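Local coordinates for protein kappa-carrageenase (Pseudoalteromonas carrageenovora, PDB 1DYP) that cleaves kappa-carrageenan internally, hydrolysing the beta-1,4 linkages between D-galactose 4-sulfate and 3,6-anhydro-D-galactose through its family 16 glycoside hydrolase catalytic domain, at residues F110-A116 against V141-S147; R150-L156 against N178-L184; F192-G196 against Y207-E211; T228-G232 against T258-V262. The protein carries 1 engineered substitution. All coordinates share one frame; numbering follows the deposited sequence.

Contact 1: residues F110-A116 against V141-S147; sequences FPGVSPA and VELTQKS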
loop_
_atom_site.group_PDB
_atom_site.type_symbol
_atom_site.label_atom_id
_atom_site.label_comp_id
_atom_site.label_asym_id
_atom_site.label_seq_id
_atom_site.Cartn_x
_atom_site.Cartn_y
_atom_site.Cartn_z
ATOM N N PHE A 110 1.025 -9.411 15.437
ATOM C CA PHE A 110 2.346 -9.298 14.832
ATOM C C PHE A 110 3.229 -10.429 15.336
ATOM O O PHE A 110 3.321 -10.660 16.541
ATOM C CB PHE A 110 3.019 -7.973 15.184
ATOM C CG PHE A 110 4.435 -7.874 14.685
ATOM C CD1 PHE A 110 4.698 -7.626 13.340
ATOM C CD2 PHE A 110 5.510 -8.073 15.552
ATOM C CE1 PHE A 110 6.007 -7.578 12.862
ATOM C CE2 PHE A 110 6.826 -8.030 15.083
ATOM C CZ PHE A 110 7.074 -7.782 13.734
ATOM N N PRO A 111 3.912 -11.135 14.424
ATOM C CA PRO A 111 3.893 -10.922 12.973
ATOM C C PRO A 111 2.742 -11.644 12.286
ATOM O O PRO A 111 2.089 -12.507 12.881
ATOM C CB PRO A 111 5.245 -11.469 12.538
ATOM C CG PRO A 111 5.412 -12.649 13.457
ATOM C CD PRO A 111 4.964 -12.098 14.799
ATOM N N GLY A 112 2.496 -11.282 11.029
ATOM C CA GLY A 112 1.438 -11.935 10.281
ATOM C C GLY A 112 0.727 -11.068 9.261
ATOM O O GLY A 112 0.265 -11.577 8.240
ATOM N N VAL A 113 0.624 -9.769 9.528
ATOM C CA VAL A 113 -0.052 -8.864 8.599
ATOM C C VAL A 113 0.668 -7.537 8.451
ATOM O O VAL A 113 1.415 -7.112 9.337
ATOM C CB VAL A 113 -1.507 -8.560 9.035
ATOM C CG1 VAL A 113 -2.312 -9.853 9.095
ATOM C CG2 VAL A 113 -1.520 -7.848 10.382
ATOM N N SER A 114 0.420 -6.875 7.326
ATOM C CA SER A 114 1.039 -5.596 7.043
ATOM C C SER A 114 0.075 -4.527 6.547
ATOM O O SER A 114 -0.357 -4.552 5.388
ATOM C CB SER A 114 2.159 -5.765 6.015
ATOM O OG SER A 114 2.729 -4.507 5.678
ATOM N N PRO A 115 -0.297 -3.590 7.431
ATOM C CA PRO A 115 -1.202 -2.502 7.054
ATOM C C PRO A 115 -0.415 -1.689 6.032
ATOM O O PRO A 115 0.791 -1.473 6.203
ATOM C CB PRO A 115 -1.388 -1.736 8.359
ATOM C CG PRO A 115 -1.264 -2.802 9.397
ATOM C CD PRO A 115 -0.104 -3.632 8.891
ATOM N N ALA A 116 -1.080 -1.238 4.979
ATOM C CA ALA A 116 -0.391 -0.481 3.950
ATOM C C ALA A 116 -1.209 0.678 3.409
ATOM O O ALA A 116 -2.429 0.590 3.270
ATOM C CB ALA A 116 -0.004 -1.411 2.796
ATOM N N VAL A 141 3.488 3.910 3.332
ATOM C CA VAL A 141 3.960 3.152 4.476
ATOM C C VAL A 141 3.465 1.718 4.411
ATOM O O VAL A 141 2.370 1.439 3.925
ATOM C CB VAL A 141 3.511 3.761 5.838
ATOM C CG1 VAL A 141 1.996 3.666 5.998
ATOM C CG2 VAL A 141 4.205 3.025 6.977
ATOM N N GLU A 142 4.319 0.812 4.866
ATOM C CA GLU A 142 3.992 -0.595 4.970
ATOM C C GLU A 142 4.447 -0.901 6.381
ATOM O O GLU A 142 5.636 -0.847 6.693
ATOM C CB GLU A 142 4.751 -1.423 3.941
ATOM C CG GLU A 142 4.045 -1.447 2.600
ATOM C CD GLU A 142 4.864 -2.116 1.532
ATOM O OE1 GLU A 142 5.866 -1.513 1.096
ATOM O OE2 GLU A 142 4.514 -3.244 1.133
ATOM N N LEU A 143 3.481 -1.177 7.246
ATOM C CA LEU A 143 3.769 -1.453 8.639
ATOM C C LEU A 143 3.934 -2.925 8.955
ATOM O O LEU A 143 3.476 -3.801 8.220
ATOM C CB LEU A 143 2.646 -0.898 9.520
ATOM C CG LEU A 143 2.446 0.616 9.541
ATOM C CD1 LEU A 143 1.159 0.953 10.287
ATOM C CD2 LEU A 143 3.644 1.275 10.205
ATOM N N THR A 144 4.610 -3.166 10.068
ATOM C CA THR A 144 4.818 -4.494 10.610
ATOM C C THR A 144 5.074 -5.643 9.635
ATOM O O THR A 144 4.428 -6.684 9.720
ATOM C CB THR A 144 3.617 -4.858 11.528
ATOM O OG1 THR A 144 2.390 -4.810 10.780
ATOM C CG2 THR A 144 3.517 -3.856 12.672
ATOM N N GLN A 145 6.016 -5.464 8.712
ATOM C CA GLN A 145 6.337 -6.543 7.785
ATOM C C GLN A 145 7.807 -6.937 7.898
ATOM O O GLN A 145 8.321 -7.701 7.083
ATOM C CB GLN A 145 5.998 -6.160 6.340
ATOM C CG GLN A 145 6.844 -5.054 5.740
ATOM C CD GLN A 145 6.640 -4.926 4.239
ATOM O OE1 GLN A 145 5.876 -5.686 3.636
ATOM N NE2 GLN A 145 7.328 -3.968 3.626
ATOM N N LYS A 146 8.484 -6.407 8.914
ATOM C CA LYS A 146 9.889 -6.730 9.145
ATOM C C LYS A 146 10.020 -7.511 10.454
ATOM O O LYS A 146 9.015 -7.842 11.085
ATOM C CB LYS A 146 10.736 -5.455 9.181
ATOM C CG LYS A 146 10.907 -4.761 7.822
ATOM C CD LYS A 146 11.769 -5.586 6.869
ATOM C CE LYS A 146 12.110 -4.814 5.591
ATOM N NZ LYS A 146 10.950 -4.663 4.678
ATOM N N SER A 147 11.249 -7.800 10.870
ATOM C CA SER A 147 11.473 -8.584 12.084
ATOM C C SER A 147 10.977 -7.933 13.376
ATOM O O SER A 147 10.446 -8.617 14.251
ATOM C CB SER A 147 12.962 -8.926 12.227
ATOM O OG SER A 147 13.719 -7.793 12.606
HETATM O O HOH W 1 4.081 -9.389 9.754
#
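Residues Phe-110 to Ala-116 and Val-141 to Ser-147 form a largely buried contact that starts as antiparallel strand pairing and continues as side-chain bonding where the chain leaves strand 141-142, within the beta-sandwich of this GH16 catalytic domain. Ala-116 and Glu-142 make a non-hydrogen-bonded pair, followed by Leu-143 N, which donates to Pro-115 O (2.9 Å, 171°). Past this point hydroxyls carry the link. A chi1 of 177° swings Ser-114 OG beside its own carbonyl carbon, from where it donates in the carbonyl plane to Leu-143 O at 2.7 Å. Thr-144 OG1 lies 2.9 Å from Val-113 O and comes across the Pro-115 ring, 3.3 Å from its CD. Water 1 links the two backbones, accepting from Gly-112 N and donating to Thr-144 O. At the far end the Phe-110 ring turns its edge to the loop, CZ sitting 3.3 Å from Lys-146 O. Its CD1 also approaches Thr-144 CB, at 3.5 Å. Pro-111, after a cis peptide bond, lays its CB over one face of that ring. Strand 113-116 thus flanks the proton donor Glu-142, the last acid of the E-x-D-x-x-E motif that marks family 16 active sites.

Contact 2: residues R150-L156 against N178-L184; sequences RESDHDL and NHNGYHL
Asp-155 and His-179 lie side by side and point the same way, their carboxylate and ring planes turned 57° apart. His-179 ND1 donates to Asp-155 OD1 at 2.6 Å, on the syn side but 27° out of the carboxylate plane. The same oxygen also accepts from Asn-180 N at 3.2 Å, nearly along its C-O axis, so two donors from one segment grip one atom. Replacing Asp-155 by an alanine removes this acceptor and is likely to leave His-179 free to turn and Asn-180 N without its mate. Next along, the Asn-180 side chain turns to the facing backbone, ND2 donating to His-154 O at 2.9 Å with that oxygen in the amide plane. On the face that carries Tyr-182, Ser-152 OG, set between its backbone N and carbonyl carbon (chi1 59°), bonds His-154 NE2 at 2.8 Å. This places OG at the edge of the Tyr-182 ring and 3.5 Å from Leu-184 CD2. Ser-152 and Tyr-182 also form the central hydrogen-bonded pair. Strand 181-183 pairs with strand 151-162 in the antiparallel beta-sandwich (jelly roll) of GH16, where the Asp-155 side chain stands about 4 Å from those of the active-site residues Asp-139 and Glu-142.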
loop_
_atom_site.group_PDB
_atom_site.type_symbol
_atom_site.label_atom_id
_atom_site.label_comp_id
_atom_site.label_asym_id
_atom_site.label_seq_id
_atom_site.Cartn_x
_atom_site.Cartn_y
_atom_site.Cartn_z
ATOM N N ARG A 150 8.486 -2.219 15.347
ATOM C CA ARG A 150 8.649 -0.787 15.117
ATOM C C ARG A 150 9.373 -0.413 13.829
ATOM O O ARG A 150 9.584 0.766 13.552
ATOM C CB ARG A 150 9.332 -0.127 16.319
ATOM C CG ARG A 150 8.483 -0.198 17.575
ATOM C CD ARG A 150 9.005 0.685 18.697
ATOM N NE ARG A 150 8.119 0.613 19.855
ATOM C CZ ARG A 150 8.191 1.417 20.911
ATOM N NH1 ARG A 150 9.115 2.366 20.967
ATOM N NH2 ARG A 150 7.333 1.271 21.913
ATOM N N GLU A 151 9.745 -1.408 13.033
ATOM C CA GLU A 151 10.417 -1.122 11.770
ATOM C C GLU A 151 9.351 -0.917 10.700
ATOM O O GLU A 151 8.534 -1.805 10.446
ATOM C CB GLU A 151 11.332 -2.278 11.367
ATOM C CG GLU A 151 12.157 -2.021 10.105
ATOM C CD GLU A 151 13.111 -0.844 10.253
ATOM O OE1 GLU A 151 13.514 -0.542 11.396
ATOM O OE2 GLU A 151 13.472 -0.229 9.227
ATOM N N SER A 152 9.352 0.260 10.087
ATOM C CA SER A 152 8.383 0.563 9.039
ATOM C C SER A 152 9.085 0.754 7.705
ATOM O O SER A 152 10.258 1.133 7.658
ATOM C CB SER A 152 7.589 1.828 9.387
ATOM O OG SER A 152 8.440 2.951 9.554
ATOM N N ASP A 153 8.369 0.481 6.621
ATOM C CA ASP A 153 8.921 0.649 5.283
ATOM C C ASP A 153 8.167 1.733 4.514
ATOM O O ASP A 153 6.950 1.846 4.601
ATOM C CB ASP A 153 8.861 -0.668 4.519
ATOM C CG ASP A 153 9.692 -1.735 5.169
ATOM O OD1 ASP A 153 10.898 -1.497 5.389
ATOM O OD2 ASP A 153 9.140 -2.807 5.463
ATOM N N HIS A 154 8.907 2.540 3.763
ATOM C CA HIS A 154 8.346 3.636 2.970
ATOM C C HIS A 154 9.091 3.448 1.667
ATOM O O HIS A 154 10.093 4.109 1.396
ATOM C CB HIS A 154 8.687 4.946 3.676
ATOM C CG HIS A 154 8.335 4.937 5.134
ATOM N ND1 HIS A 154 7.088 5.283 5.603
ATOM C CD2 HIS A 154 9.041 4.547 6.222
ATOM C CE1 HIS A 154 7.034 5.104 6.913
ATOM N NE2 HIS A 154 8.208 4.654 7.311
ATOM N N ASP A 155 8.596 2.496 0.880
ATOM C CA ASP A 155 9.236 2.101 -0.366
ATOM C C ASP A 155 8.622 2.512 -1.705
ATOM O O ASP A 155 7.584 3.187 -1.786
ATOM C CB ASP A 155 9.377 0.581 -0.369
ATOM C CG ASP A 155 10.168 0.070 0.807
ATOM O OD1 ASP A 155 11.033 0.826 1.295
ATOM O OD2 ASP A 155 9.937 -1.076 1.241
ATOM N N LEU A 156 9.290 2.063 -2.764
ATOM C CA LEU A 156 8.893 2.306 -4.145
ATOM C C LEU A 156 9.092 1.025 -4.949
ATOM O O LEU A 156 10.033 0.269 -4.708
ATOM C CB LEU A 156 9.763 3.397 -4.763
ATOM C CG LEU A 156 9.738 4.794 -4.147
ATOM C CD1 LEU A 156 10.811 5.642 -4.810
ATOM C CD2 LEU A 156 8.363 5.424 -4.329
ATOM N N ASN A 178 14.872 2.712 -4.208
ATOM C CA ASN A 178 13.537 2.249 -3.839
ATOM C C ASN A 178 13.214 1.943 -2.377
ATOM O O ASN A 178 12.075 1.593 -2.071
ATOM C CB ASN A 178 13.202 1.001 -4.662
ATOM C CG ASN A 178 13.174 1.268 -6.156
ATOM O OD1 ASN A 178 14.085 1.884 -6.710
ATOM N ND2 ASN A 178 12.130 0.787 -6.820
ATOM N N HIS A 179 14.178 2.063 -1.472
ATOM C CA HIS A 179 13.892 1.743 -0.077
ATOM C C HIS A 179 14.201 2.816 0.951
ATOM O O HIS A 179 15.246 3.462 0.905
ATOM C CB HIS A 179 14.627 0.456 0.328
ATOM C CG HIS A 179 14.438 0.072 1.767
ATOM N ND1 HIS A 179 13.193 -0.103 2.333
ATOM C CD2 HIS A 179 15.337 -0.198 2.745
ATOM C CE1 HIS A 179 13.333 -0.467 3.596
ATOM N NE2 HIS A 179 14.622 -0.533 3.871
ATOM N N ASN A 180 13.264 2.989 1.876
ATOM C CA ASN A 180 13.415 3.910 2.997
ATOM C C ASN A 180 12.961 3.109 4.204
ATOM O O ASN A 180 11.765 2.895 4.391
ATOM C CB ASN A 180 12.512 5.143 2.878
ATOM C CG ASN A 180 12.914 6.071 1.758
ATOM O OD1 ASN A 180 13.959 6.727 1.807
ATOM N ND2 ASN A 180 12.076 6.141 0.736
ATOM N N GLY A 181 13.915 2.645 5.004
ATOM C CA GLY A 181 13.582 1.885 6.196
ATOM C C GLY A 181 13.584 2.848 7.362
ATOM O O GLY A 181 14.400 3.768 7.404
ATOM N N TYR A 182 12.684 2.647 8.315
ATOM C CA TYR A 182 12.600 3.552 9.452
ATOM C C TYR A 182 12.261 2.839 10.749
ATOM O O TYR A 182 11.448 1.914 10.773
ATOM C CB TYR A 182 11.534 4.611 9.163
ATOM C CG TYR A 182 11.340 5.661 10.237
ATOM C CD1 TYR A 182 12.362 6.551 10.567
ATOM C CD2 TYR A 182 10.106 5.815 10.869
ATOM C CE1 TYR A 182 12.158 7.572 11.491
ATOM C CE2 TYR A 182 9.891 6.835 11.797
ATOM C CZ TYR A 182 10.919 7.711 12.099
ATOM O OH TYR A 182 10.697 8.742 12.981
ATOM N N HIS A 183 12.899 3.271 11.829
ATOM C CA HIS A 183 12.619 2.704 13.134
ATOM C C HIS A 183 11.668 3.688 13.805
ATOM O O HIS A 183 12.061 4.789 14.192
ATOM C CB HIS A 183 13.904 2.549 13.950
ATOM C CG HIS A 183 13.679 1.953 15.302
ATOM N ND1 HIS A 183 13.364 2.713 16.407
ATOM C CD2 HIS A 183 13.658 0.664 15.712
ATOM C CE1 HIS A 183 13.155 1.917 17.440
ATOM N NE2 HIS A 183 13.327 0.668 17.045
ATOM N N LEU A 184 10.407 3.289 13.918
ATOM C CA LEU A 184 9.389 4.139 14.520
ATOM C C LEU A 184 9.670 4.419 15.991
ATOM O O LEU A 184 10.146 3.551 16.720
ATOM C CB LEU A 184 8.014 3.477 14.393
ATOM C CG LEU A 184 7.495 3.199 12.980
ATOM C CD1 LEU A 184 6.321 2.225 13.038
ATOM C CD2 LEU A 184 7.081 4.505 12.326
HETATM O O HOH W 2 10.896 3.259 19.293
#

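Contact 3: residues F192-G196 against Y207-E211; sequences FHTYG and YVDGE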
loop_
_atom_site.group_PDB
_atom_site.type_symbol
_atom_site.label_atom_id
_atom_site.label_comp_id
_atom_site.label_asym_id
_atom_site.label_seq_id
_atom_site.Cartn_x
_atom_site.Cartn_y
_atom_site.Cartn_z
ATOM N N PHE A 192 -3.533 6.042 16.810
ATOM C CA PHE A 192 -3.363 6.423 15.422
ATOM C C PHE A 192 -2.150 7.306 15.211
ATOM O O PHE A 192 -1.766 8.081 16.084
ATOM C CB PHE A 192 -4.613 7.143 14.922
ATOM C CG PHE A 192 -5.822 6.265 14.849
ATOM C CD1 PHE A 192 -6.541 5.944 15.997
ATOM C CD2 PHE A 192 -6.223 5.725 13.633
ATOM C CE1 PHE A 192 -7.643 5.094 15.932
ATOM C CE2 PHE A 192 -7.323 4.875 13.555
ATOM C CZ PHE A 192 -8.035 4.557 14.708
ATOM N N HIS A 193 -1.547 7.170 14.039
ATOM C CA HIS A 193 -0.382 7.957 13.672
ATOM C C HIS A 193 -0.574 8.391 12.235
ATOM O O HIS A 193 -1.334 7.772 11.492
ATOM C CB HIS A 193 0.880 7.116 13.844
ATOM C CG HIS A 193 1.119 6.710 15.263
ATOM N ND1 HIS A 193 1.796 7.508 16.161
ATOM C CD2 HIS A 193 0.681 5.639 15.968
ATOM C CE1 HIS A 193 1.759 6.949 17.357
ATOM N NE2 HIS A 193 1.088 5.815 17.268
ATOM N N THR A 194 0.100 9.464 11.844
ATOM C CA THR A 194 -0.050 9.974 10.491
ATOM C C THR A 194 1.103 9.570 9.595
ATOM O O THR A 194 2.273 9.728 9.945
ATOM C CB THR A 194 -0.183 11.504 10.493
ATOM O OG1 THR A 194 1.033 12.094 10.965
ATOM C CG2 THR A 194 -1.329 11.921 11.396
ATOM N N TYR A 195 0.746 9.045 8.432
ATOM C CA TYR A 195 1.708 8.588 7.446
ATOM C C TYR A 195 1.445 9.370 6.170
ATOM O O TYR A 195 0.350 9.319 5.612
ATOM C CB TYR A 195 1.509 7.091 7.217
ATOM C CG TYR A 195 1.737 6.282 8.473
ATOM C CD1 TYR A 195 3.024 5.905 8.859
ATOM C CD2 TYR A 195 0.672 5.940 9.306
ATOM C CE1 TYR A 195 3.246 5.210 10.043
ATOM C CE2 TYR A 195 0.882 5.242 10.499
ATOM C CZ TYR A 195 2.172 4.884 10.858
ATOM O OH TYR A 195 2.394 4.203 12.033
ATOM N N GLY A 196 2.445 10.104 5.708
ATOM C CA GLY A 196 2.237 10.886 4.510
ATOM C C GLY A 196 3.389 10.866 3.540
ATOM O O GLY A 196 4.486 10.401 3.847
ATOM N N TYR A 207 6.696 11.023 5.318
ATOM C CA TYR A 207 6.543 11.559 6.665
ATOM C C TYR A 207 5.827 10.601 7.605
ATOM O O TYR A 207 4.959 9.839 7.192
ATOM C CB TYR A 207 5.725 12.853 6.643
ATOM C CG TYR A 207 6.259 13.948 5.752
ATOM C CD1 TYR A 207 6.113 13.885 4.368
ATOM C CD2 TYR A 207 6.898 15.058 6.300
ATOM C CE1 TYR A 207 6.592 14.906 3.547
ATOM C CE2 TYR A 207 7.384 16.087 5.488
ATOM C CZ TYR A 207 7.226 16.002 4.116
ATOM O OH TYR A 207 7.693 17.017 3.312
ATOM N N VAL A 208 6.201 10.659 8.878
ATOM C CA VAL A 208 5.560 9.864 9.920
ATOM C C VAL A 208 5.417 10.817 11.101
ATOM O O VAL A 208 6.410 11.292 11.650
ATOM C CB VAL A 208 6.397 8.643 10.340
ATOM C CG1 VAL A 208 5.722 7.934 11.512
ATOM C CG2 VAL A 208 6.526 7.674 9.173
ATOM N N ASP A 209 4.177 11.108 11.475
ATOM C CA ASP A 209 3.905 12.033 12.568
ATOM C C ASP A 209 4.679 13.344 12.394
ATOM O O ASP A 209 5.240 13.885 13.350
ATOM C CB ASP A 209 4.230 11.391 13.923
ATOM C CG ASP A 209 3.160 10.405 14.379
ATOM O OD1 ASP A 209 2.063 10.388 13.785
ATOM O OD2 ASP A 209 3.408 9.653 15.345
ATOM N N GLY A 210 4.710 13.838 11.159
ATOM C CA GLY A 210 5.373 15.098 10.867
ATOM C C GLY A 210 6.856 15.058 10.561
ATOM O O GLY A 210 7.395 16.015 10.005
ATOM N N GLU A 211 7.520 13.966 10.919
ATOM C CA GLU A 211 8.954 13.827 10.680
ATOM C C GLU A 211 9.250 13.225 9.316
ATOM O O GLU A 211 8.551 12.319 8.871
ATOM C CB GLU A 211 9.574 12.949 11.767
ATOM C CG GLU A 211 9.474 13.547 13.155
ATOM C CD GLU A 211 10.289 14.815 13.279
ATOM O OE1 GLU A 211 11.528 14.725 13.193
ATOM O OE2 GLU A 211 9.690 15.898 13.449
HETATM O O HOH W 3 3.165 12.654 9.010
#
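Asp-209 meets His-193 and Thr-194 with both carboxylate oxygens, and no residue has more surface buried in this contact. Its CG stands beside its own backbone N (chi1 -77°), which carries the carboxylate back over the neighbouring strand. OD2 uses its syn lone pair to accept from His-193 ND1 at 2.8 Å, close to the imidazole plane, although ring and carboxylate planes lie 40° apart. OD1 takes the backbone N-H of Thr-194 at 2.9 Å, nearly along its C-O axis. The backbone answers in the other direction, Asp-209 N donating to Thr-194 O at 2.8 Å and 169°. An asparagine in place of Asp-209 would put an amide nitrogen where one of these acceptors stands and would probably leave either His-193 ND1 or Thr-194 N without its mate.

Tyr-207 and Gly-196 bury the next largest areas as an antiparallel hydrogen-bonded pair. Tyr-207 N reaches Gly-196 O at 2.7 Å from above the carbonyl plane, and Gly-196 N returns a bond to Tyr-207 O; the Tyr-207 ring holds its edge toward Gly-196 O. Between these ends Tyr-195 lies alongside Val-208, CD1 3.9 Å from CG2, on the opposite face of the strand pair. Water 3 joins Thr-194 OG1 to Gly-210 N at the type I' turn from Val-208 to Glu-211.

The other imidazole nitrogen, His-193 NE2, bonds Asn-190 O, and the ring stacks on Phe-186. With both nitrogens engaged, the histidine is held against rotation. Asn-190 O can only accept, so both nitrogens probably carry hydrogen and the ring is likely to be protonated, its charge balanced by Asp-209.

Contact 4: residues T228-G232 against T258-V262; sequences TLSQG and TSMEV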
loop_
_atom_site.group_PDB
_atom_site.type_symbol
_atom_site.label_atom_id
_atom_site.label_comp_id
_atom_site.label_asym_id
_atom_site.label_seq_id
_atom_site.Cartn_x
_atom_site.Cartn_y
_atom_site.Cartn_z
ATOM N N THR A 228 -4.445 3.638 -2.417
ATOM C CA THR A 228 -4.938 2.435 -1.768
ATOM C C THR A 228 -4.595 2.243 -0.294
ATOM O O THR A 228 -3.511 2.593 0.167
ATOM C CB THR A 228 -4.419 1.207 -2.549
ATOM O OG1 THR A 228 -4.634 1.418 -3.951
ATOM C CG2 THR A 228 -5.134 -0.063 -2.123
ATOM N N LEU A 229 -5.554 1.683 0.434
ATOM C CA LEU A 229 -5.394 1.342 1.841
ATOM C C LEU A 229 -5.714 -0.149 1.846
ATOM O O LEU A 229 -6.762 -0.566 1.350
ATOM C CB LEU A 229 -6.395 2.111 2.706
ATOM C CG LEU A 229 -6.113 3.611 2.845
ATOM C CD1 LEU A 229 -7.379 4.354 3.247
ATOM C CD2 LEU A 229 -5.003 3.820 3.864
ATOM N N SER A 230 -4.810 -0.965 2.370
ATOM C CA SER A 230 -5.056 -2.399 2.375
ATOM C C SER A 230 -4.189 -3.088 3.399
ATOM O O SER A 230 -3.203 -2.530 3.863
ATOM C CB SER A 230 -4.757 -2.989 0.994
ATOM O OG SER A 230 -3.389 -2.815 0.658
ATOM N N GLN A 231 -4.565 -4.308 3.754
ATOM C CA GLN A 231 -3.782 -5.071 4.710
ATOM C C GLN A 231 -3.401 -6.394 4.068
ATOM O O GLN A 231 -4.263 -7.176 3.665
ATOM C CB GLN A 231 -4.575 -5.298 5.996
ATOM C CG GLN A 231 -3.780 -6.023 7.063
ATOM C CD GLN A 231 -4.350 -5.819 8.445
ATOM O OE1 GLN A 231 -4.111 -4.791 9.082
ATOM N NE2 GLN A 231 -5.119 -6.793 8.916
ATOM N N GLY A 232 -2.100 -6.630 3.955
ATOM C CA GLY A 232 -1.632 -7.859 3.344
ATOM C C GLY A 232 -1.160 -8.885 4.352
ATOM O O GLY A 232 -0.972 -8.579 5.527
ATOM N N THR A 258 -7.801 -9.752 12.617
ATOM C CA THR A 258 -7.003 -8.624 13.072
ATOM C C THR A 258 -7.254 -7.537 12.035
ATOM O O THR A 258 -7.380 -7.824 10.845
ATOM C CB THR A 258 -5.509 -8.995 13.191
ATOM O OG1 THR A 258 -4.822 -7.955 13.894
ATOM C CG2 THR A 258 -4.882 -9.202 11.824
ATOM N N SER A 259 -7.315 -6.287 12.478
ATOM C CA SER A 259 -7.605 -5.203 11.555
ATOM C C SER A 259 -6.835 -3.917 11.781
ATOM O O SER A 259 -6.467 -3.576 12.905
ATOM C CB SER A 259 -9.096 -4.891 11.608
ATOM O OG SER A 259 -9.479 -4.577 12.936
HETATM N N MSE A 260 -6.612 -3.201 10.687
HETATM C CA MSE A 260 -5.923 -1.930 10.726
HETATM C C MSE A 260 -7.103 -0.966 10.639
HETATM O O MSE A 260 -8.153 -1.308 10.081
HETATM C CB MSE A 260 -5.032 -1.759 9.493
HETATM C CG MSE A 260 -5.813 -1.705 8.187
HETATM SE SE MSE A 260 -4.719 -1.490 6.604
HETATM C CE MSE A 260 -4.459 0.411 6.633
ATOM N N GLU A 261 -6.944 0.226 11.198
ATOM C CA GLU A 261 -8.009 1.214 11.152
ATOM C C GLU A 261 -7.479 2.508 10.556
ATOM O O GLU A 261 -6.351 2.915 10.837
ATOM C CB GLU A 261 -8.558 1.481 12.554
ATOM C CG GLU A 261 -9.050 0.239 13.278
ATOM C CD GLU A 261 -9.843 0.577 14.523
ATOM O OE1 GLU A 261 -9.417 1.482 15.268
ATOM O OE2 GLU A 261 -10.888 -0.066 14.758
ATOM N N VAL A 262 -8.297 3.143 9.724
ATOM C CA VAL A 262 -7.919 4.391 9.088
ATOM C C VAL A 262 -8.938 5.452 9.479
ATOM O O VAL A 262 -10.113 5.366 9.122
ATOM C CB VAL A 262 -7.902 4.255 7.552
ATOM C CG1 VAL A 262 -7.315 5.509 6.925
ATOM C CG2 VAL A 262 -7.101 3.028 7.150
#
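With chi1 at -177° and an extended chain beyond CG, Gln-231 projects straight from its strand toward Thr-258 and Met-260, while Met-260, a selenomethionine with CG between its backbone N and carbonyl carbon (chi1 64°), slides past it in the opposite direction. The two strands face each other across the interior of the GH16 beta-sandwich, a jelly roll: their axes approach to 8.0 Å and run nearly antiparallel at 162°, so side chains rather than backbones join them.

The Gln-231 amide divides its contacts. NE2 crosses to Thr-258 O at 3.1 Å, a weak, bent hydrogen bond, and its stronger partner is Thr-59 OG1 on strand 54-70. OE1 rests against the aliphatic Met-260 CB at 3.2 Å. Thr-258 CG2 lies at the nitrogen end of the amide, 3.8 Å from NE2.

Farther along, Leu-229 and Val-262 reach toward each other tip to tip, with CD1 of the leucine 3.9 Å from CG1 of the valine. Both side chains also touch Ile-104 of strand 98-105, which extends this apolar layer. Met-260 packs on Ile-104 as well, and on Leu-57. The Ser-230 and Ser-259 side chains point away from the facing strand; Ser-230 OG bonds Trp-118 NE1. The backbone O of Ser-259 is a cadmium ligand. The bent end of the Met-260 chain turns its methyl CE toward Leu-229 CD2, at 4.4 Å, and lays the selenium atom SE against the backbone of the facing strand, 3.3 Å from Ser-230 O.

Contact 4 spans the interior of the sandwich, and contacts 1 and 2 continue from its strand 225-233 from strand to neighbouring strand. Contacts 4 and 1, centres about 10 Å apart, join where Ala-116 N lies 2.7 Å from Ser-230 O. Contacts 1 and 2, centres about 11 Å apart, share a 2.7 Å salt bridge from Lys-146 NZ to Asp-153 OD2. Contact 3 packs on both: Tyr-195 CG lies 3.6 Å from Val-141 CG1, and Val-208 CG2 3.5 Å from His-154 CE1. The proton donor Glu-142 belongs to contact 1, where Gln-145 OE1 bonds NE of Arg-234, important for substrate recognition; the Asp-155 side chain of contact 2 lies about 4 Å from those of Glu-142 and Asp-139.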